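Local coordinates for sporulation-control protein spo0M (Bacillus subtilis, PDB 5CL2) that controls expression of spo0A and is required for the cell to pass the morphological stage 0 of sporulation, at residues 97-102 / 165-170; 152-157 / 208-213; 156-161 / 221-226; 184-189 / 199-204. All coordinates share one frame; numbering follows the deposited sequence.

In the fold
Contact 1 joins the loop between strands 84-92 and 106-114 to strand 165-173 of the five-stranded antiparallel sheet, and the other three contacts work within or against that sheet. Contact 2, its centre about 11 Å from that of contact 1, lays the loop 208-213 along the end of the neighbouring strand 146-155. Contact 3 shares Ala156 and Pro157 with it, their centres about 10 Å apart. Contact 4 pairs strands 185-191 and 195-202; its centre lies about 12 Å from that of contact 1 and about 11 Å from those of contacts 2 and 3. Trp212 links contacts 2, 3 and 4, lying against Phe159, Arg204 and Ile188. The sodium ion is bound by Thr14, Asp122 and Asp124, residues outside all four contacts.

Contact 1. Residues 97-102 / 165-170; sequences TPITVG and FVQEFE
Gln167 meets Ile99 through two hydrogen bonds of its side-chain amide, the tight part of this contact. Its OE1 accepts from Ile99 N at 2.7 Å with an N-H...O angle of 161°, although the donor is tilted from the carbonyl plane. Its NE2 donates back to Ile99 O at 2.8 Å, in the plane of that carbonyl and on a lone pair. CG is anti to the backbone N (chi1 -175°), and the chain, extended beyond it, brings the amide to the loop. Two bonds to one residue fix the rotation of the buried amide and satisfy both the N-H and the C=O of Ile99. Hydrophobic groups flank the amide: Pro98 CG lies 3.7 Å from Phe165 CE1, and Ile99 CD1 lies 3.7 Å from Phe169 CZ. Packing is looser toward the partly exposed Val101, whose CG1 comes only to 4.3 Å from Phe169 CE2. Pro98 and Phe165 also touch Thr51 of strand 40-57, and Phe169 meets Phe189 edge-to-face. The arrangement is a side-chain amide mimicking a strand's paired backbone bonds, here docking a loop of the arrestin-like beta region onto the five-stranded antiparallel sheet.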
loop_
_atom_site.group_PDB
_atom_site.type_symbol
_atom_site.label_atom_id
_atom_site.label_comp_id
_atom_site.label_asym_id
_atom_site.label_seq_id
_atom_site.Cartn_x
_atom_site.Cartn_y
_atom_site.Cartn_z
ATOM N N THR A 97 1.272 -10.997 -0.985
ATOM C CA THR A 97 2.192 -12.033 -0.502
ATOM C C THR A 97 3.057 -12.556 -1.652
ATOM O O THR A 97 2.518 -12.995 -2.671
ATOM C CB THR A 97 1.432 -13.235 0.117
ATOM O OG1 THR A 97 0.609 -12.787 1.193
ATOM C CG2 THR A 97 2.397 -14.294 0.631
ATOM N N PRO A 98 4.392 -12.560 -1.482
ATOM C CA PRO A 98 5.269 -12.985 -2.575
ATOM C C PRO A 98 5.160 -14.483 -2.799
ATOM O O PRO A 98 4.781 -15.226 -1.883
ATOM C CB PRO A 98 6.671 -12.656 -2.066
ATOM C CG PRO A 98 6.480 -11.979 -0.732
ATOM C CD PRO A 98 5.148 -12.365 -0.240
ATOM N N ILE A 99 5.485 -14.907 -4.012
ATOM C CA ILE A 99 5.490 -16.308 -4.412
ATOM C C ILE A 99 6.777 -16.946 -3.907
ATOM O O ILE A 99 7.842 -16.325 -3.986
ATOM C CB ILE A 99 5.380 -16.436 -5.957
ATOM C CG1 ILE A 99 3.978 -16.045 -6.419
ATOM C CG2 ILE A 99 5.737 -17.834 -6.441
ATOM C CD1 ILE A 99 3.931 -15.581 -7.881
ATOM N N THR A 100 6.698 -18.175 -3.395
ATOM C CA THR A 100 7.900 -18.789 -2.857
ATOM C C THR A 100 8.576 -19.521 -3.995
ATOM O O THR A 100 8.214 -20.648 -4.347
ATOM C CB THR A 100 7.583 -19.780 -1.717
ATOM O OG1 THR A 100 7.177 -19.057 -0.549
ATOM C CG2 THR A 100 8.805 -20.597 -1.373
ATOM N N VAL A 101 9.606 -18.872 -4.523
ATOM C CA VAL A 101 10.387 -19.379 -5.635
ATOM C C VAL A 101 11.678 -18.587 -5.559
ATOM O O VAL A 101 11.697 -17.498 -4.974
ATOM C CB VAL A 101 9.681 -19.206 -6.986
ATOM C CG1 VAL A 101 9.667 -17.743 -7.406
ATOM C CG2 VAL A 101 10.363 -20.038 -8.050
ATOM N N GLY A 102 12.749 -19.120 -6.139
ATOM C CA GLY A 102 14.049 -18.493 -6.023
ATOM C C GLY A 102 14.525 -18.409 -4.581
ATOM O O GLY A 102 14.590 -19.414 -3.856
ATOM N N PHE A 165 8.534 -3.600 -0.349
ATOM C CA PHE A 165 9.203 -4.333 -1.420
ATOM C C PHE A 165 8.275 -4.752 -2.558
ATOM O O PHE A 165 7.066 -4.725 -2.416
ATOM C CB PHE A 165 9.869 -5.586 -0.848
ATOM C CG PHE A 165 8.884 -6.573 -0.296
ATOM C CD1 PHE A 165 8.291 -7.522 -1.121
ATOM C CD2 PHE A 165 8.546 -6.544 1.056
ATOM C CE1 PHE A 165 7.368 -8.426 -0.603
ATOM C CE2 PHE A 165 7.635 -7.438 1.572
ATOM C CZ PHE A 165 7.041 -8.376 0.734
ATOM N N VAL A 166 8.836 -5.151 -3.698
ATOM C CA VAL A 166 8.018 -5.861 -4.682
ATOM C C VAL A 166 8.711 -7.154 -5.074
ATOM O O VAL A 166 9.928 -7.267 -4.937
ATOM C CB VAL A 166 7.756 -5.012 -5.965
ATOM C CG1 VAL A 166 6.986 -3.771 -5.619
ATOM C CG2 VAL A 166 9.057 -4.661 -6.656
ATOM N N GLN A 167 7.956 -8.139 -5.552
ATOM C CA GLN A 167 8.629 -9.327 -6.050
ATOM C C GLN A 167 9.003 -9.103 -7.528
ATOM O O GLN A 167 8.150 -8.887 -8.375
ATOM C CB GLN A 167 7.773 -10.589 -5.887
ATOM C CG GLN A 167 8.537 -11.837 -6.299
ATOM C CD GLN A 167 7.909 -13.155 -5.842
ATOM O OE1 GLN A 167 6.688 -13.312 -5.801
ATOM N NE2 GLN A 167 8.763 -14.116 -5.506
ATOM N N GLU A 168 10.297 -9.142 -7.809
ATOM C CA GLU A 168 10.829 -8.934 -9.142
ATOM C C GLU A 168 11.206 -10.277 -9.775
ATOM O O GLU A 168 12.036 -11.026 -9.228
ATOM C CB GLU A 168 12.047 -8.013 -9.091
ATOM C CG GLU A 168 12.639 -7.663 -10.465
ATOM C CD GLU A 168 13.776 -6.663 -10.352
ATOM O OE1 GLU A 168 13.959 -6.094 -9.256
ATOM O OE2 GLU A 168 14.486 -6.432 -11.353
ATOM N N PHE A 169 10.549 -10.581 -10.900
ATOM C CA PHE A 169 10.836 -11.769 -11.708
ATOM C C PHE A 169 11.775 -11.410 -12.852
ATOM O O PHE A 169 11.478 -10.511 -13.640
ATOM C CB PHE A 169 9.546 -12.386 -12.262
ATOM C CG PHE A 169 8.630 -12.911 -11.194
ATOM C CD1 PHE A 169 7.810 -12.056 -10.495
ATOM C CD2 PHE A 169 8.615 -14.253 -10.872
ATOM C CE1 PHE A 169 6.978 -12.525 -9.490
ATOM C CE2 PHE A 169 7.786 -14.725 -9.873
ATOM C CZ PHE A 169 6.973 -13.855 -9.176
ATOM N N GLU A 170 12.903 -12.107 -12.943
ATOM C CA GLU A 170 13.888 -11.871 -13.999
ATOM C C GLU A 170 13.991 -13.078 -14.924
ATOM O O GLU A 170 14.245 -14.209 -14.478
ATOM C CB GLU A 170 15.257 -11.552 -13.410
ATOM C CG GLU A 170 16.364 -11.475 -14.431
ATOM C CD GLU A 170 17.719 -11.638 -13.782
ATOM O OE1 GLU A 170 17.954 -10.957 -12.757
ATOM O OE2 GLU A 170 18.546 -12.432 -14.291
#

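Contact 2. Residues 152-157 / 208-213; sequences DCEQAP and GLRGWL
The backbones of Gln155 and Trp212 are joined by one bond, Trp212 N to Gln155 O at 2.9 Å, where the two segments run nearly parallel, 12° apart. Beside it Gly211 CA sits 3.2 Å from the same oxygen, and a side chain there would be tight against it. Ala156 CB packs on Trp212 CB at 3.8 Å, and Pro157 CG on Leu213 CD2 at the same separation. The loop 208-213 thus continues along the end of strand 146-155, an outer strand of the five-stranded antiparallel sheet. Glu154, bent at chi2 (-76°), forms a salt bridge with Arg210: NE donates to OE1 at 3.0 Å, in the guanidinium plane, on the syn side of OE1 but tilted out of the carboxylate plane, while NH2 adds weak bonds to both oxygens. An alanine in place of Arg210 would probably leave Glu154, and Glu61 which bonds the NH1 of Arg210, without this positive partner. Trp212 NE1, outside the salt bridge, donates to Glu168 OE1 of strand 165-173.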
loop_
_atom_site.group_PDB
_atom_site.type_symbol
_atom_site.label_atom_id
_atom_site.label_comp_id
_atom_site.label_asym_id
_atom_site.label_seq_id
_atom_site.Cartn_x
_atom_site.Cartn_y
_atom_site.Cartn_z
ATOM N N ASP A 152 13.053 -12.434 -6.685
ATOM C CA ASP A 152 13.395 -12.054 -5.317
ATOM C C ASP A 152 12.571 -10.863 -4.891
ATOM O O ASP A 152 11.975 -10.177 -5.725
ATOM C CB ASP A 152 14.891 -11.737 -5.185
ATOM C CG ASP A 152 15.462 -12.109 -3.806
ATOM O OD1 ASP A 152 14.696 -12.202 -2.816
ATOM O OD2 ASP A 152 16.692 -12.312 -3.703
ATOM N N CYS A 153 12.512 -10.618 -3.593
ATOM C CA CYS A 153 11.826 -9.430 -3.100
ATOM C C CYS A 153 12.837 -8.293 -2.971
ATOM O O CYS A 153 13.872 -8.432 -2.299
ATOM C CB CYS A 153 11.111 -9.726 -1.779
ATOM S SG CYS A 153 9.811 -10.935 -2.032
ATOM N N GLU A 154 12.546 -7.191 -3.654
ATOM C CA GLU A 154 13.481 -6.084 -3.774
ATOM C C GLU A 154 12.879 -4.842 -3.148
ATOM O O GLU A 154 11.672 -4.587 -3.261
ATOM C CB GLU A 154 13.810 -5.788 -5.241
ATOM C CG GLU A 154 14.348 -6.936 -6.078
ATOM C CD GLU A 154 15.802 -7.283 -5.804
ATOM O OE1 GLU A 154 16.630 -6.379 -5.551
ATOM O OE2 GLU A 154 16.144 -8.469 -5.940
ATOM N N GLN A 155 13.722 -4.070 -2.485
ATOM C CA GLN A 155 13.327 -2.786 -1.942
ATOM C C GLN A 155 12.656 -1.937 -3.036
ATOM O O GLN A 155 13.197 -1.830 -4.152
ATOM C CB GLN A 155 14.572 -2.079 -1.410
ATOM C CG GLN A 155 14.416 -0.606 -1.217
ATOM C CD GLN A 155 15.725 0.065 -0.930
ATOM O OE1 GLN A 155 16.726 -0.161 -1.625
ATOM N NE2 GLN A 155 15.752 0.856 0.140
ATOM N N ALA A 156 11.465 -1.390 -2.773
ATOM C CA ALA A 156 10.795 -0.588 -3.810
ATOM C C ALA A 156 9.978 0.632 -3.315
ATOM O O ALA A 156 8.778 0.749 -3.607
ATOM C CB ALA A 156 9.903 -1.501 -4.654
ATOM N N PRO A 157 10.644 1.599 -2.662
ATOM C CA PRO A 157 9.935 2.812 -2.238
ATOM C C PRO A 157 9.320 3.576 -3.396
ATOM O O PRO A 157 8.309 4.242 -3.187
ATOM C CB PRO A 157 11.034 3.661 -1.576
ATOM C CG PRO A 157 12.317 3.144 -2.138
ATOM C CD PRO A 157 12.081 1.665 -2.341
ATOM N N GLY A 208 23.170 -2.798 -14.059
ATOM C CA GLY A 208 23.552 -2.857 -12.650
ATOM C C GLY A 208 22.590 -2.135 -11.716
ATOM O O GLY A 208 23.003 -1.497 -10.745
ATOM N N LEU A 209 21.301 -2.226 -12.027
ATOM C CA LEU A 209 20.249 -1.640 -11.192
ATOM C C LEU A 209 19.672 -2.690 -10.236
ATOM O O LEU A 209 19.373 -3.811 -10.653
ATOM C CB LEU A 209 19.117 -1.061 -12.051
ATOM C CG LEU A 209 19.473 0.020 -13.073
ATOM C CD1 LEU A 209 18.303 0.271 -13.998
ATOM C CD2 LEU A 209 19.887 1.295 -12.368
ATOM N N ARG A 210 19.537 -2.322 -8.960
ATOM C CA ARG A 210 18.877 -3.156 -7.947
ATOM C C ARG A 210 17.889 -2.296 -7.180
ATOM O O ARG A 210 18.180 -1.138 -6.847
ATOM C CB ARG A 210 19.871 -3.797 -6.971
ATOM C CG ARG A 210 20.728 -4.939 -7.530
ATOM C CD ARG A 210 19.899 -6.185 -7.891
ATOM N NE ARG A 210 19.314 -6.923 -6.764
ATOM C CZ ARG A 210 19.964 -7.819 -6.015
ATOM N NH1 ARG A 210 21.239 -8.099 -6.248
ATOM N NH2 ARG A 210 19.339 -8.451 -5.034
ATOM N N GLY A 211 16.707 -2.844 -6.926
ATOM C CA GLY A 211 15.685 -2.100 -6.215
ATOM C C GLY A 211 15.034 -1.060 -7.102
ATOM O O GLY A 211 15.547 -0.754 -8.178
ATOM N N TRP A 212 13.917 -0.497 -6.644
ATOM C CA TRP A 212 13.153 0.441 -7.451
ATOM C C TRP A 212 13.063 1.795 -6.764
ATOM O O TRP A 212 12.331 1.952 -5.769
ATOM C CB TRP A 212 11.773 -0.150 -7.711
ATOM C CG TRP A 212 11.907 -1.461 -8.423
ATOM C CD1 TRP A 212 12.284 -2.660 -7.879
ATOM C CD2 TRP A 212 11.726 -1.715 -9.821
ATOM N NE1 TRP A 212 12.324 -3.640 -8.837
ATOM C CE2 TRP A 212 11.974 -3.071 -10.065
ATOM C CE3 TRP A 212 11.344 -0.906 -10.909
ATOM C CZ2 TRP A 212 11.877 -3.664 -11.310
ATOM C CZ3 TRP A 212 11.234 -1.486 -12.159
ATOM C CH2 TRP A 212 11.501 -2.847 -12.353
ATOM N N LEU A 213 13.794 2.773 -7.315
ATOM C CA LEU A 213 14.026 4.052 -6.640
ATOM C C LEU A 213 13.801 5.257 -7.547
ATOM O O LEU A 213 13.960 5.176 -8.770
ATOM C CB LEU A 213 15.449 4.118 -6.078
ATOM C CG LEU A 213 16.085 2.871 -5.459
ATOM C CD1 LEU A 213 17.569 3.112 -5.235
ATOM C CD2 LEU A 213 15.389 2.463 -4.178
#

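Contact 3. Residues 156-161 / 221-226; sequences APYFQR and EQLVRV
Phe159 and Leu223 reach toward each other tip to tip, with Leu223 CD1 at the ring edge, 4.1 Å from Phe159 CZ. The same methyl lies 4.2 Å from Tyr158 CE2, so one branch of the leucine serves both aromatic residues. Leu223, just ahead of strand 224-229, has CG anti to its backbone N (chi1 179°), and its CD1 meets the rings. Phe159 CG instead lies beside its backbone N, anti to the carbonyl carbon (chi1 -64°), and one face of its ring is met near the rim by Tyr158 CD2. Both aromatics belong to the 3-10 turn 157-159, which follows strand 146-155 and packs over the five-stranded antiparallel sheet, where Phe159 also touches Ile188, Ile199 and Trp212. Arg225, extended from CG to NE, slides past Phe159 in the opposite direction. Its NH1 stands 3.6 Å from Phe159 CD1, near the ring plane, an edge approach and not a cation-pi stack. An alanine in place of Phe159 would probably open a gap beside Leu223 CD1 and leave Arg225 NH1 without the ring edge it lies against. Arg161 is bent at chi2 and chi3, its guanidinium plane turned 77° from that of Arg225. Its NH1 is 3.9 Å from Arg225 NH2, a close approach of like charges that Glu197, salt-bridged to Arg225 NE, may partly offset. Asp194 of the second subunit is hydrogen-bonded to Tyr158 OH.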
loop_
_atom_site.group_PDB
_atom_site.type_symbol
_atom_site.label_atom_id
_atom_site.label_comp_id
_atom_site.label_asym_id
_atom_site.label_seq_id
_atom_site.Cartn_x
_atom_site.Cartn_y
_atom_site.Cartn_z
ATOM N N ALA A 156 11.465 -1.390 -2.773
ATOM C CA ALA A 156 10.795 -0.588 -3.810
ATOM C C ALA A 156 9.978 0.632 -3.315
ATOM O O ALA A 156 8.778 0.749 -3.607
ATOM C CB ALA A 156 9.903 -1.501 -4.654
ATOM N N PRO A 157 10.644 1.599 -2.662
ATOM C CA PRO A 157 9.935 2.812 -2.238
ATOM C C PRO A 157 9.320 3.576 -3.396
ATOM O O PRO A 157 8.309 4.242 -3.187
ATOM C CB PRO A 157 11.034 3.661 -1.576
ATOM C CG PRO A 157 12.317 3.144 -2.138
ATOM C CD PRO A 157 12.081 1.665 -2.341
ATOM N N TYR A 158 9.897 3.472 -4.593
ATOM C CA TYR A 158 9.386 4.205 -5.758
ATOM C C TYR A 158 7.911 3.961 -6.068
ATOM O O TYR A 158 7.202 4.884 -6.470
ATOM C CB TYR A 158 10.239 3.866 -6.979
ATOM C CG TYR A 158 9.797 4.479 -8.293
ATOM C CD1 TYR A 158 10.014 5.825 -8.589
ATOM C CD2 TYR A 158 9.181 3.690 -9.257
ATOM C CE1 TYR A 158 9.616 6.354 -9.818
ATOM C CE2 TYR A 158 8.787 4.209 -10.468
ATOM C CZ TYR A 158 9.000 5.527 -10.743
ATOM O OH TYR A 158 8.585 5.972 -11.969
ATOM N N PHE A 159 7.437 2.733 -5.853
ATOM C CA PHE A 159 6.044 2.380 -6.156
ATOM C C PHE A 159 5.070 2.682 -5.014
ATOM O O PHE A 159 3.843 2.621 -5.192
ATOM C CB PHE A 159 5.955 0.907 -6.521
ATOM C CG PHE A 159 6.697 0.557 -7.776
ATOM C CD1 PHE A 159 6.321 1.104 -8.990
ATOM C CD2 PHE A 159 7.784 -0.292 -7.740
ATOM C CE1 PHE A 159 7.017 0.797 -10.147
ATOM C CE2 PHE A 159 8.461 -0.618 -8.892
ATOM C CZ PHE A 159 8.084 -0.064 -10.103
ATOM N N GLN A 160 5.610 3.024 -3.847
ATOM C CA GLN A 160 4.776 3.410 -2.703
ATOM C C GLN A 160 3.612 2.443 -2.427
ATOM O O GLN A 160 2.479 2.874 -2.212
ATOM C CB GLN A 160 4.226 4.834 -2.905
ATOM C CG GLN A 160 5.340 5.917 -3.004
ATOM C CD GLN A 160 4.817 7.352 -3.020
ATOM O OE1 GLN A 160 3.732 7.656 -2.493
ATOM N NE2 GLN A 160 5.613 8.257 -3.608
ATOM N N ARG A 161 3.899 1.144 -2.432
ATOM C CA ARG A 161 2.874 0.132 -2.169
ATOM C C ARG A 161 2.649 -0.064 -0.654
ATOM O O ARG A 161 3.327 0.548 0.187
ATOM C CB ARG A 161 3.268 -1.208 -2.789
ATOM C CG ARG A 161 3.888 -1.104 -4.163
ATOM C CD ARG A 161 2.853 -0.645 -5.128
ATOM N NE ARG A 161 1.811 -1.652 -5.280
ATOM C CZ ARG A 161 0.647 -1.412 -5.876
ATOM N NH1 ARG A 161 0.398 -0.201 -6.339
ATOM N NH2 ARG A 161 -0.266 -2.369 -5.991
ATOM N N GLU A 221 14.219 8.139 -17.856
ATOM C CA GLU A 221 13.978 6.716 -18.087
ATOM C C GLU A 221 12.479 6.551 -17.995
ATOM O O GLU A 221 11.816 7.242 -17.215
ATOM C CB GLU A 221 14.666 5.793 -17.072
ATOM C CG GLU A 221 16.177 5.802 -17.022
ATOM C CD GLU A 221 16.721 6.840 -16.067
ATOM O OE1 GLU A 221 16.031 7.857 -15.849
ATOM O OE2 GLU A 221 17.808 6.611 -15.489
ATOM N N GLN A 222 11.932 5.650 -18.791
ATOM C CA GLN A 222 10.525 5.376 -18.634
ATOM C C GLN A 222 10.263 3.893 -18.495
ATOM O O GLN A 222 11.124 3.045 -18.744
ATOM C CB GLN A 222 9.736 5.945 -19.808
ATOM C CG GLN A 222 9.448 7.423 -19.647
ATOM C CD GLN A 222 8.538 7.966 -20.727
ATOM O OE1 GLN A 222 7.850 7.208 -21.415
ATOM N NE2 GLN A 222 8.533 9.288 -20.891
ATOM N N LEU A 223 9.051 3.616 -18.053
ATOM C CA LEU A 223 8.698 2.343 -17.475
ATOM C C LEU A 223 7.387 1.900 -18.095
ATOM O O LEU A 223 6.471 2.713 -18.235
ATOM C CB LEU A 223 8.595 2.485 -15.956
ATOM C CG LEU A 223 8.226 1.320 -15.069
ATOM C CD1 LEU A 223 8.883 1.563 -13.740
ATOM C CD2 LEU A 223 6.731 1.302 -14.934
ATOM N N VAL A 224 7.294 0.641 -18.502
ATOM C CA VAL A 224 6.039 0.148 -19.062
ATOM C C VAL A 224 5.131 -0.430 -17.983
ATOM O O VAL A 224 5.514 -1.356 -17.261
ATOM C CB VAL A 224 6.292 -0.891 -20.141
ATOM C CG1 VAL A 224 4.978 -1.466 -20.625
ATOM C CG2 VAL A 224 7.034 -0.226 -21.285
ATOM N N ARG A 225 3.939 0.134 -17.852
ATOM C CA ARG A 225 3.033 -0.299 -16.808
ATOM C C ARG A 225 1.643 -0.581 -17.361
ATOM O O ARG A 225 0.946 0.332 -17.768
ATOM C CB ARG A 225 2.978 0.764 -15.706
ATOM C CG ARG A 225 2.515 0.223 -14.377
ATOM C CD ARG A 225 2.884 1.149 -13.229
ATOM N NE ARG A 225 2.035 0.871 -12.074
ATOM C CZ ARG A 225 2.222 1.376 -10.857
ATOM N NH1 ARG A 225 3.243 2.190 -10.616
ATOM N NH2 ARG A 225 1.384 1.063 -9.880
ATOM N N VAL A 226 1.218 -1.843 -17.326
ATOM C CA VAL A 226 -0.020 -2.233 -18.003
ATOM C C VAL A 226 -0.980 -3.060 -17.136
ATOM O O VAL A 226 -0.584 -4.079 -16.557
ATOM C CB VAL A 226 0.291 -3.043 -19.289
ATOM C CG1 VAL A 226 -0.988 -3.654 -19.868
ATOM C CG2 VAL A 226 1.019 -2.168 -20.329
#

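Contact 4. Residues 184-189 / 199-204; sequences ELELIF and IFEVDR
Leu187 and Phe200 make the apolar centre, with Leu187 CD2 coming to 3.4 Å from Phe200 CD2. They are a non-hydrogen-bonded pair of the antiparallel beta hairpin formed by strands 185-191 and 195-202; the axes of residues 185-189 and 199-202 approach to 4.7 Å, with N-to-C directions 161° apart. Leu185 and Val202 continue the same face, which helix 236-248 covers through Leu243, Ile246 and Leu247 against Phe200 and Leu185. On the other face Ile188 and Ile199 meet CB to CB at 4.0 Å, and Trp212 and Phe159 pack around them. Ile188 and Ile199 form a hydrogen-bonded pair, and so do Glu186 and Glu201; in the latter, Glu186 N reaches Glu201 O at 2.9 Å and the reciprocal bond has the same length. Farther out the strands give way to a turn at Asp203, whose N donates to Glu184 O at 2.8 Å in a nearly straight bond (177°). Glu186 is bent at chi2 (86°), and its OE1 accepts a weak bond from Arg204 N, just past Asp203. Arg204 sends its guanidinium on to Glu168 and Gly211 O, and it makes a cation-pi contact with Trp212. Glu184 OE2 is hydrogen-bonded to Ala206 N, yet lies 4.3 Å from Asp203 OD1, a like-charge neighbour that itself accepts from Asp183 N.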
loop_
_atom_site.group_PDB
_atom_site.type_symbol
_atom_site.label_atom_id
_atom_site.label_comp_id
_atom_site.label_asym_id
_atom_site.label_seq_id
_atom_site.Cartn_x
_atom_site.Cartn_y
_atom_site.Cartn_z
ATOM N N GLU A 184 18.163 -9.232 -20.380
ATOM C CA GLU A 184 17.103 -9.887 -19.635
ATOM C C GLU A 184 15.895 -8.995 -19.441
ATOM O O GLU A 184 15.993 -7.773 -19.526
ATOM C CB GLU A 184 17.652 -10.418 -18.268
ATOM C CG GLU A 184 18.008 -9.360 -17.248
ATOM C CD GLU A 184 19.303 -8.636 -17.564
ATOM O OE1 GLU A 184 20.273 -9.292 -17.967
ATOM O OE2 GLU A 184 19.366 -7.396 -17.423
ATOM N N LEU A 185 14.771 -9.649 -19.139
ATOM C CA LEU A 185 13.481 -9.031 -18.898
ATOM C C LEU A 185 13.074 -9.099 -17.401
ATOM O O LEU A 185 13.305 -10.095 -16.746
ATOM C CB LEU A 185 12.426 -9.733 -19.748
ATOM C CG LEU A 185 10.978 -9.337 -19.509
ATOM C CD1 LEU A 185 10.734 -7.920 -19.996
ATOM C CD2 LEU A 185 10.066 -10.343 -20.168
ATOM N N GLU A 186 12.476 -8.037 -16.876
ATOM C CA GLU A 186 12.033 -7.998 -15.495
ATOM C C GLU A 186 10.562 -7.655 -15.449
ATOM O O GLU A 186 10.145 -6.665 -16.058
ATOM C CB GLU A 186 12.821 -6.959 -14.691
ATOM C CG GLU A 186 14.265 -7.350 -14.359
ATOM C CD GLU A 186 15.252 -7.001 -15.472
ATOM O OE1 GLU A 186 15.004 -6.072 -16.287
ATOM O OE2 GLU A 186 16.299 -7.658 -15.517
ATOM N N LEU A 187 9.797 -8.451 -14.698
ATOM C CA LEU A 187 8.370 -8.248 -14.493
ATOM C C LEU A 187 8.059 -8.110 -13.009
ATOM O O LEU A 187 8.659 -8.784 -12.154
ATOM C CB LEU A 187 7.545 -9.400 -15.081
ATOM C CG LEU A 187 7.678 -9.722 -16.582
ATOM C CD1 LEU A 187 6.509 -10.555 -17.101
ATOM C CD2 LEU A 187 7.886 -8.471 -17.429
ATOM N N ILE A 188 7.153 -7.195 -12.708
ATOM C CA ILE A 188 6.564 -7.112 -11.387
ATOM C C ILE A 188 5.064 -7.320 -11.506
ATOM O O ILE A 188 4.400 -6.651 -12.303
ATOM C CB ILE A 188 6.837 -5.758 -10.718
ATOM C CG1 ILE A 188 8.323 -5.576 -10.460
ATOM C CG2 ILE A 188 6.059 -5.633 -9.389
ATOM C CD1 ILE A 188 8.679 -4.119 -10.217
ATOM N N PHE A 189 4.532 -8.255 -10.732
ATOM C CA PHE A 189 3.090 -8.457 -10.673
ATOM C C PHE A 189 2.488 -7.769 -9.457
ATOM O O PHE A 189 2.926 -7.998 -8.323
ATOM C CB PHE A 189 2.768 -9.935 -10.611
ATOM C CG PHE A 189 3.322 -10.704 -11.738
ATOM C CD1 PHE A 189 2.677 -10.728 -12.952
ATOM C CD2 PHE A 189 4.508 -11.375 -11.602
ATOM C CE1 PHE A 189 3.179 -11.434 -13.993
ATOM C CE2 PHE A 189 5.030 -12.077 -12.658
ATOM C CZ PHE A 189 4.354 -12.101 -13.862
ATOM N N ILE A 199 4.427 -4.629 -14.422
ATOM C CA ILE A 199 5.448 -3.633 -14.691
ATOM C C ILE A 199 6.567 -4.326 -15.460
ATOM O O ILE A 199 7.029 -5.406 -15.077
ATOM C CB ILE A 199 5.959 -2.994 -13.400
ATOM C CG1 ILE A 199 4.812 -2.279 -12.685
ATOM C CG2 ILE A 199 7.106 -2.050 -13.680
ATOM C CD1 ILE A 199 5.162 -1.811 -11.297
ATOM N N PHE A 200 6.948 -3.729 -16.581
ATOM C CA PHE A 200 7.943 -4.287 -17.488
ATOM C C PHE A 200 9.182 -3.432 -17.424
ATOM O O PHE A 200 9.100 -2.209 -17.387
ATOM C CB PHE A 200 7.428 -4.321 -18.933
ATOM C CG PHE A 200 6.244 -5.219 -19.142
ATOM C CD1 PHE A 200 4.968 -4.810 -18.766
ATOM C CD2 PHE A 200 6.391 -6.447 -19.755
ATOM C CE1 PHE A 200 3.877 -5.620 -18.975
ATOM C CE2 PHE A 200 5.296 -7.263 -19.966
ATOM C CZ PHE A 200 4.035 -6.846 -19.569
ATOM N N GLU A 201 10.337 -4.070 -17.424
ATOM C CA GLU A 201 11.574 -3.326 -17.537
ATOM C C GLU A 201 12.579 -4.267 -18.229
ATOM O O GLU A 201 12.360 -5.478 -18.252
ATOM C CB GLU A 201 11.981 -2.822 -16.146
ATOM C CG GLU A 201 13.242 -2.007 -16.011
ATOM C CD GLU A 201 13.224 -0.653 -16.678
ATOM O OE1 GLU A 201 12.524 0.274 -16.227
ATOM O OE2 GLU A 201 13.980 -0.520 -17.640
ATOM N N VAL A 202 13.619 -3.732 -18.870
ATOM C CA VAL A 202 14.597 -4.596 -19.517
ATOM C C VAL A 202 15.994 -4.191 -19.097
ATOM O O VAL A 202 16.225 -3.038 -18.733
ATOM C CB VAL A 202 14.514 -4.555 -21.076
ATOM C CG1 VAL A 202 13.077 -4.831 -21.550
ATOM C CG2 VAL A 202 14.998 -3.228 -21.596
ATOM N N ASP A 203 16.905 -5.164 -19.108
ATOM C CA ASP A 203 18.342 -4.914 -18.948
ATOM C C ASP A 203 18.706 -4.243 -17.621
ATOM O O ASP A 203 19.718 -3.551 -17.539
ATOM C CB ASP A 203 18.890 -4.046 -20.115
ATOM C CG ASP A 203 18.919 -4.787 -21.468
ATOM O OD1 ASP A 203 18.876 -6.041 -21.485
ATOM O OD2 ASP A 203 19.046 -4.105 -22.524
ATOM N N ARG A 204 17.934 -4.503 -16.564
ATOM C CA ARG A 204 18.282 -3.986 -15.234
ATOM C C ARG A 204 19.604 -4.572 -14.734
ATOM O O ARG A 204 20.431 -3.842 -14.170
ATOM C CB ARG A 204 17.145 -4.257 -14.238
ATOM C CG ARG A 204 16.050 -3.171 -14.289
ATOM C CD ARG A 204 14.839 -3.515 -13.418
ATOM N NE ARG A 204 15.170 -3.708 -12.004
ATOM C CZ ARG A 204 15.388 -2.715 -11.152
ATOM N NH1 ARG A 204 15.321 -1.452 -11.559
ATOM N NH2 ARG A 204 15.673 -2.986 -9.893
#